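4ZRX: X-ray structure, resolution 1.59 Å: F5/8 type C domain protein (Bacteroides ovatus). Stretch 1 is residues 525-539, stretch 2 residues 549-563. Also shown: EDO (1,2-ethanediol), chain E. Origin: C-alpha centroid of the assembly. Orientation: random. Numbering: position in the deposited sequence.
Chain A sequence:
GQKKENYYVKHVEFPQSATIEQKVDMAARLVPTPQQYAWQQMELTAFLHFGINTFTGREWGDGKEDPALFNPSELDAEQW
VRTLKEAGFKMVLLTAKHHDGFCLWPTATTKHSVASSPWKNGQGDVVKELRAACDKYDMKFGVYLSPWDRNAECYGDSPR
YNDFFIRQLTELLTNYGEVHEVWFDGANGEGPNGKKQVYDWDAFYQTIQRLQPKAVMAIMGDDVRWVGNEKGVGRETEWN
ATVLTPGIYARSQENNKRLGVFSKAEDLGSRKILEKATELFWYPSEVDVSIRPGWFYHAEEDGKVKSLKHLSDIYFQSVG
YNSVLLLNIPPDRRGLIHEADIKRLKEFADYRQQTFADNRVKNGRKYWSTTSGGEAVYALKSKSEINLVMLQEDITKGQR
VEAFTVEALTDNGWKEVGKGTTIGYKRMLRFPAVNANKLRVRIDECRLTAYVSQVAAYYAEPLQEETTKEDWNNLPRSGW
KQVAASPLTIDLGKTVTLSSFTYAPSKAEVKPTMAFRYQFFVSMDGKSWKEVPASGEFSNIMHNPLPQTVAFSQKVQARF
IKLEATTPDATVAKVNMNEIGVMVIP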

# COMPACT_ATOMS: atom_id res chain seq x y z
N ASP A 525 -46.11 11.68 -6.89
CA ASP A 525 -46.24 12.70 -5.85
C ASP A 525 -45.86 12.18 -4.45
O ASP A 525 -45.85 12.94 -3.49
CB ASP A 525 -47.65 13.32 -5.87
CG ASP A 525 -48.77 12.31 -5.58
OD1 ASP A 525 -48.54 11.09 -5.43
OD2 ASP A 525 -49.93 12.74 -5.49
N GLY A 526 -45.54 10.90 -4.33
CA GLY A 526 -45.15 10.31 -3.04
C GLY A 526 -46.29 9.99 -2.12
O GLY A 526 -46.08 9.58 -0.99
N LYS A 527 -47.52 10.13 -2.60
CA LYS A 527 -48.71 9.87 -1.79
C LYS A 527 -49.58 8.75 -2.38
O LYS A 527 -50.02 7.83 -1.63
CB LYS A 527 -49.53 11.14 -1.70
CG LYS A 527 -48.69 12.34 -1.23
CD LYS A 527 -49.56 13.45 -0.73
CE LYS A 527 -50.44 14.07 -1.81
NZ LYS A 527 -49.96 15.43 -2.17
N SER A 528 -49.82 8.85 -3.70
CA SER A 528 -50.62 7.84 -4.46
C SER A 528 -49.64 6.83 -5.02
O SER A 528 -48.85 7.19 -5.90
CB SER A 528 -51.40 8.44 -5.63
OG SER A 528 -52.59 9.07 -5.22
N TRP A 529 -49.78 5.59 -4.56
CA TRP A 529 -48.90 4.49 -4.88
C TRP A 529 -49.58 3.39 -5.68
O TRP A 529 -50.61 2.85 -5.27
CB TRP A 529 -48.38 3.87 -3.60
CG TRP A 529 -47.53 4.79 -2.84
CD1 TRP A 529 -47.89 5.57 -1.77
CD2 TRP A 529 -46.14 5.03 -3.08
NE1 TRP A 529 -46.81 6.28 -1.33
CE2 TRP A 529 -45.73 5.98 -2.12
CE3 TRP A 529 -45.24 4.57 -4.02
CZ2 TRP A 529 -44.42 6.47 -2.08
CZ3 TRP A 529 -43.91 5.03 -3.96
CH2 TRP A 529 -43.53 5.98 -3.01
N LYS A 530 -48.97 3.10 -6.83
CA LYS A 530 -49.39 2.03 -7.70
C LYS A 530 -48.38 0.89 -7.62
O LYS A 530 -47.14 1.13 -7.71
CB LYS A 530 -49.47 2.50 -9.14
CG LYS A 530 -50.16 1.43 -9.99
CD LYS A 530 -50.63 1.90 -11.30
CE LYS A 530 -51.50 0.80 -11.92
NZ LYS A 530 -51.10 0.64 -13.34
N GLU A 531 -48.90 -0.32 -7.46
CA GLU A 531 -48.04 -1.50 -7.50
C GLU A 531 -47.56 -1.77 -8.94
O GLU A 531 -48.30 -1.64 -9.92
CB GLU A 531 -48.74 -2.72 -6.92
CG GLU A 531 -47.78 -3.88 -6.66
CD GLU A 531 -48.46 -5.13 -6.12
OE1 GLU A 531 -49.65 -5.04 -5.76
OE2 GLU A 531 -47.81 -6.20 -6.08
N VAL A 532 -46.29 -2.15 -9.06
CA VAL A 532 -45.73 -2.55 -10.33
C VAL A 532 -45.78 -4.07 -10.34
O VAL A 532 -45.24 -4.70 -9.41
CB VAL A 532 -44.27 -2.12 -10.48
CG1 VAL A 532 -43.72 -2.50 -11.86
CG2 VAL A 532 -44.16 -0.61 -10.30
N PRO A 533 -46.43 -4.66 -11.38
CA PRO A 533 -46.53 -6.11 -11.35
C PRO A 533 -45.16 -6.78 -11.45
O PRO A 533 -44.30 -6.35 -12.25
CB PRO A 533 -47.36 -6.43 -12.61
CG PRO A 533 -48.24 -5.26 -12.74
CD PRO A 533 -47.38 -4.08 -12.36
N ALA A 534 -44.99 -7.81 -10.65
CA ALA A 534 -43.72 -8.54 -10.62
C ALA A 534 -43.98 -9.88 -9.94
O ALA A 534 -45.04 -10.07 -9.32
CB ALA A 534 -42.68 -7.74 -9.85
N SER A 535 -42.98 -10.76 -9.99
CA SER A 535 -43.13 -12.08 -9.40
C SER A 535 -43.36 -11.97 -7.87
O SER A 535 -44.02 -12.82 -7.28
CB SER A 535 -41.92 -12.97 -9.71
OG SER A 535 -40.87 -12.70 -8.78
N GLY A 536 -42.79 -10.93 -7.23
CA GLY A 536 -42.91 -10.76 -5.78
C GLY A 536 -41.99 -11.64 -4.94
O GLY A 536 -42.13 -11.69 -3.70
N GLU A 537 -41.06 -12.33 -5.62
CA GLU A 537 -40.10 -13.18 -4.94
C GLU A 537 -38.73 -12.99 -5.57
O GLU A 537 -38.56 -13.07 -6.80
CB GLU A 537 -40.51 -14.62 -5.03
CG GLU A 537 -39.68 -15.55 -4.17
CD GLU A 537 -40.14 -16.99 -4.34
OE1 GLU A 537 -41.15 -17.33 -3.68
OE2 GLU A 537 -39.48 -17.75 -5.12
N PHE A 538 -37.76 -12.68 -4.71
CA PHE A 538 -36.35 -12.64 -5.14
C PHE A 538 -35.87 -14.06 -4.98
O PHE A 538 -35.28 -14.43 -3.95
CB PHE A 538 -35.55 -11.71 -4.24
CG PHE A 538 -35.86 -10.25 -4.40
CD1 PHE A 538 -35.80 -9.64 -5.65
CD2 PHE A 538 -36.20 -9.49 -3.29
CE1 PHE A 538 -36.07 -8.28 -5.78
CE2 PHE A 538 -36.47 -8.13 -3.41
CZ PHE A 538 -36.43 -7.52 -4.67
N SER A 539 -36.20 -14.88 -5.98
CA SER A 539 -36.06 -16.31 -5.82
C SER A 539 -34.60 -16.69 -5.56
O SER A 539 -33.70 -16.15 -6.22
CB SER A 539 -36.61 -17.07 -7.02
OG SER A 539 -38.02 -16.87 -7.04
N THR A 549 -32.09 -8.18 -10.77
CA THR A 549 -32.74 -7.14 -11.56
C THR A 549 -34.13 -7.63 -11.94
O THR A 549 -34.28 -8.74 -12.44
CB THR A 549 -31.84 -6.79 -12.78
OG1 THR A 549 -30.60 -6.21 -12.31
CG2 THR A 549 -32.55 -5.82 -13.73
N VAL A 550 -35.15 -6.85 -11.58
CA VAL A 550 -36.57 -7.20 -11.90
C VAL A 550 -36.94 -6.40 -13.10
O VAL A 550 -37.06 -5.18 -13.00
CB VAL A 550 -37.48 -6.84 -10.71
CG1 VAL A 550 -38.94 -7.06 -11.05
CG2 VAL A 550 -37.01 -7.69 -9.50
N ALA A 551 -37.07 -7.09 -14.24
CA ALA A 551 -37.35 -6.47 -15.51
C ALA A 551 -38.87 -6.23 -15.49
O ALA A 551 -39.64 -7.15 -15.20
CB ALA A 551 -36.94 -7.38 -16.66
N PHE A 552 -39.27 -5.01 -15.78
CA PHE A 552 -40.72 -4.70 -15.85
C PHE A 552 -41.29 -5.12 -17.20
O PHE A 552 -40.62 -5.00 -18.23
CB PHE A 552 -40.93 -3.20 -15.60
CG PHE A 552 -40.43 -2.72 -14.23
CD1 PHE A 552 -40.44 -3.56 -13.11
CD2 PHE A 552 -39.97 -1.42 -14.08
CE1 PHE A 552 -40.02 -3.10 -11.88
CE2 PHE A 552 -39.54 -0.98 -12.85
CZ PHE A 552 -39.57 -1.83 -11.75
N SER A 553 -42.54 -5.60 -17.19
CA SER A 553 -43.31 -5.86 -18.43
C SER A 553 -43.58 -4.61 -19.26
O SER A 553 -43.65 -4.68 -20.49
CB SER A 553 -44.65 -6.48 -18.08
OG SER A 553 -44.42 -7.71 -17.42
N GLN A 554 -43.73 -3.47 -18.58
CA GLN A 554 -44.04 -2.20 -19.22
C GLN A 554 -43.07 -1.16 -18.71
O GLN A 554 -42.56 -1.27 -17.58
CB GLN A 554 -45.49 -1.75 -18.85
CG GLN A 554 -46.56 -2.77 -19.17
CD GLN A 554 -46.68 -3.01 -20.66
OE1 GLN A 554 -46.41 -2.11 -21.47
NE2 GLN A 554 -47.08 -4.19 -21.04
N LYS A 555 -42.87 -0.13 -19.52
CA LYS A 555 -42.13 1.05 -19.10
C LYS A 555 -42.91 1.70 -17.95
O LYS A 555 -44.12 1.82 -18.02
CB LYS A 555 -41.96 1.99 -20.29
CG LYS A 555 -41.19 1.32 -21.47
CD LYS A 555 -40.90 2.28 -22.62
CE LYS A 555 -42.16 2.93 -23.12
NZ LYS A 555 -41.89 3.61 -24.41
N VAL A 556 -42.22 2.06 -16.87
CA VAL A 556 -42.88 2.49 -15.65
C VAL A 556 -42.44 3.93 -15.33
O VAL A 556 -41.27 4.18 -15.05
CB VAL A 556 -42.49 1.54 -14.51
CG1 VAL A 556 -42.92 2.06 -13.12
CG2 VAL A 556 -43.03 0.16 -14.75
N GLN A 557 -43.38 4.87 -15.36
CA GLN A 557 -43.05 6.25 -15.03
C GLN A 557 -43.02 6.40 -13.50
O GLN A 557 -43.87 5.83 -12.78
CB GLN A 557 -44.01 7.22 -15.68
CG GLN A 557 -43.38 8.60 -15.94
CD GLN A 557 -44.27 9.50 -16.80
OE1 GLN A 557 -44.99 9.01 -17.67
NE2 GLN A 557 -44.23 10.80 -16.56
N ALA A 558 -42.01 7.11 -12.99
CA ALA A 558 -41.87 7.25 -11.56
C ALA A 558 -41.03 8.47 -11.14
O ALA A 558 -40.11 8.91 -11.85
CB ALA A 558 -41.29 5.98 -10.94
N ARG A 559 -41.42 9.03 -10.00
CA ARG A 559 -40.65 10.05 -9.28
C ARG A 559 -40.19 9.45 -7.96
O ARG A 559 -39.04 9.68 -7.55
CB ARG A 559 -41.50 11.30 -9.04
CG ARG A 559 -40.92 12.36 -8.07
CD ARG A 559 -39.64 12.93 -8.58
NE ARG A 559 -38.96 13.73 -7.56
CZ ARG A 559 -38.80 15.05 -7.60
NH1 ARG A 559 -39.25 15.79 -8.61
NH2 ARG A 559 -38.14 15.64 -6.60
N PHE A 560 -41.10 8.74 -7.29
CA PHE A 560 -40.83 8.08 -6.02
C PHE A 560 -40.96 6.58 -6.24
O PHE A 560 -41.74 6.15 -7.07
CB PHE A 560 -41.83 8.50 -4.92
CG PHE A 560 -41.81 9.99 -4.60
CD1 PHE A 560 -42.51 10.90 -5.40
CD2 PHE A 560 -41.17 10.46 -3.45
CE1 PHE A 560 -42.51 12.29 -5.09
CE2 PHE A 560 -41.18 11.85 -3.13
CZ PHE A 560 -41.86 12.76 -3.96
N ILE A 561 -40.17 5.79 -5.51
CA ILE A 561 -40.33 4.34 -5.52
C ILE A 561 -40.42 3.88 -4.10
O ILE A 561 -39.95 4.56 -3.19
CB ILE A 561 -39.19 3.59 -6.26
CG1 ILE A 561 -37.82 3.83 -5.58
CG2 ILE A 561 -39.15 4.06 -7.71
CD1 ILE A 561 -36.66 3.13 -6.33
N LYS A 562 -40.99 2.71 -3.91
CA LYS A 562 -41.17 2.12 -2.58
C LYS A 562 -41.07 0.62 -2.68
O LYS A 562 -41.69 0.00 -3.55
CB LYS A 562 -42.55 2.52 -1.99
CG LYS A 562 -42.90 1.82 -0.67
CD LYS A 562 -44.17 2.38 -0.01
CE LYS A 562 -45.39 2.05 -0.83
NZ LYS A 562 -46.66 2.41 -0.16
N LEU A 563 -40.30 0.01 -1.78
CA LEU A 563 -40.21 -1.45 -1.70
C LEU A 563 -40.74 -1.91 -0.35
O LEU A 563 -40.16 -1.51 0.67
CB LEU A 563 -38.76 -1.95 -1.90
CG LEU A 563 -38.58 -3.48 -1.97
CD1 LEU A 563 -39.07 -4.05 -3.32
CD2 LEU A 563 -37.13 -3.91 -1.73
C1 EDO E . -38.40 -3.09 3.37
O1 EDO E . -38.46 -1.79 2.77
C2 EDO E . -39.47 -3.27 4.44
O2 EDO E . -40.76 -3.15 3.83
O HOH W 1 -43.84 -5.39 -14.77

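The two stretches meet mostly through side chains, with some backbone packed against aromatic rings. No direct hydrogen bond links them, and 619 Å² of surface is buried between them, both sides summed.

Val532 lies in the apolar centre. It is buried, and its CA-to-CB bond points toward the other stretch. Its chi1 is t. Val532 CG1 sits over one face of the Phe552 ring, 3.9 Å from the centroid of that ring and 21° off the normal. This is a CH-pi contact. The closest pair is Val532 CG1 to Phe552 CD1, at 3.7 Å. The same methyl also reaches the next strand of stretch 2, with Val532 CG1 4.0 Å from Val556 CG2. One valine thus touches residues before and after the corner at Ser553 and Gln554. The CA-to-CB bond of Phe552 points sideways, but the end of its side chain comes nearer, which brings the ring to the valine.

Val550 extends this apolar patch. Its CA-to-CB bond points toward stretch 1, and the side chain meets two residues there. Phe538 CE1 lies 3.9 Å from Val550 CG2, which sits at the edge of the phenylalanine ring, near its plane. Ala534 CB lies 4.0 Å from Val550 CG1. The two methyls of Val550 therefore serve different neighbours in these closest approaches.

Trp529 has the largest covered area of any residue in the contact, 103 Å². Its chi1 is m, and its CA-to-CB bond points toward stretch 2. Lys562 lies along one face of the indole. Lys562 CB is 3.9 Å from the centroid of the Trp529 six-membered ring, a CH-pi contact. Further along, Lys562 NZ stands 3.8 Å from the centroid of the Trp529 five-membered ring and 13° off its normal. This is a cation-pi interaction. The lysine thus uses both its aliphatic start and its charged end on the same indole. Its chi3 is p, while the other three chi angles are t. Lys562 NZ also has a hydrogen-bond partner just outside the stretches. Phe560 adds an apolar contact, with Phe560 CB 3.6 Å from Trp529 CH2.

The Phe560 ring packs against the turn at Asp525 and Gly526. Gly526 CA lies over one face, 3.7 Å from the centroid of the Phe560 ring and 15° off the normal. This is another CH-pi contact. Gly526 N is 3.2 Å from Phe560 CD1. An ideal CB on Gly526 would lie 3.2 Å from Phe560 CE2, which is tight. The positive phi of 80° by itself also favours glycine.

Polar groups hold the edge. The CA-to-CB bond of Asp525 points away from stretch 2, and its carboxylate braces its own turn. Asp525 OD1 accepts hydrogen bonds from Lys527 N at 3.2 Å and from Ser528 N at 3.1 Å. A water makes a polar bridge between the stretches. The water O donates to Pro533 O at 2.7 Å and accepts from Ser553 N at 2.8 Å. At the end of stretch 2, the 1,2-ethanediol donates from EDO O1 to Leu563 O at 2.7 Å.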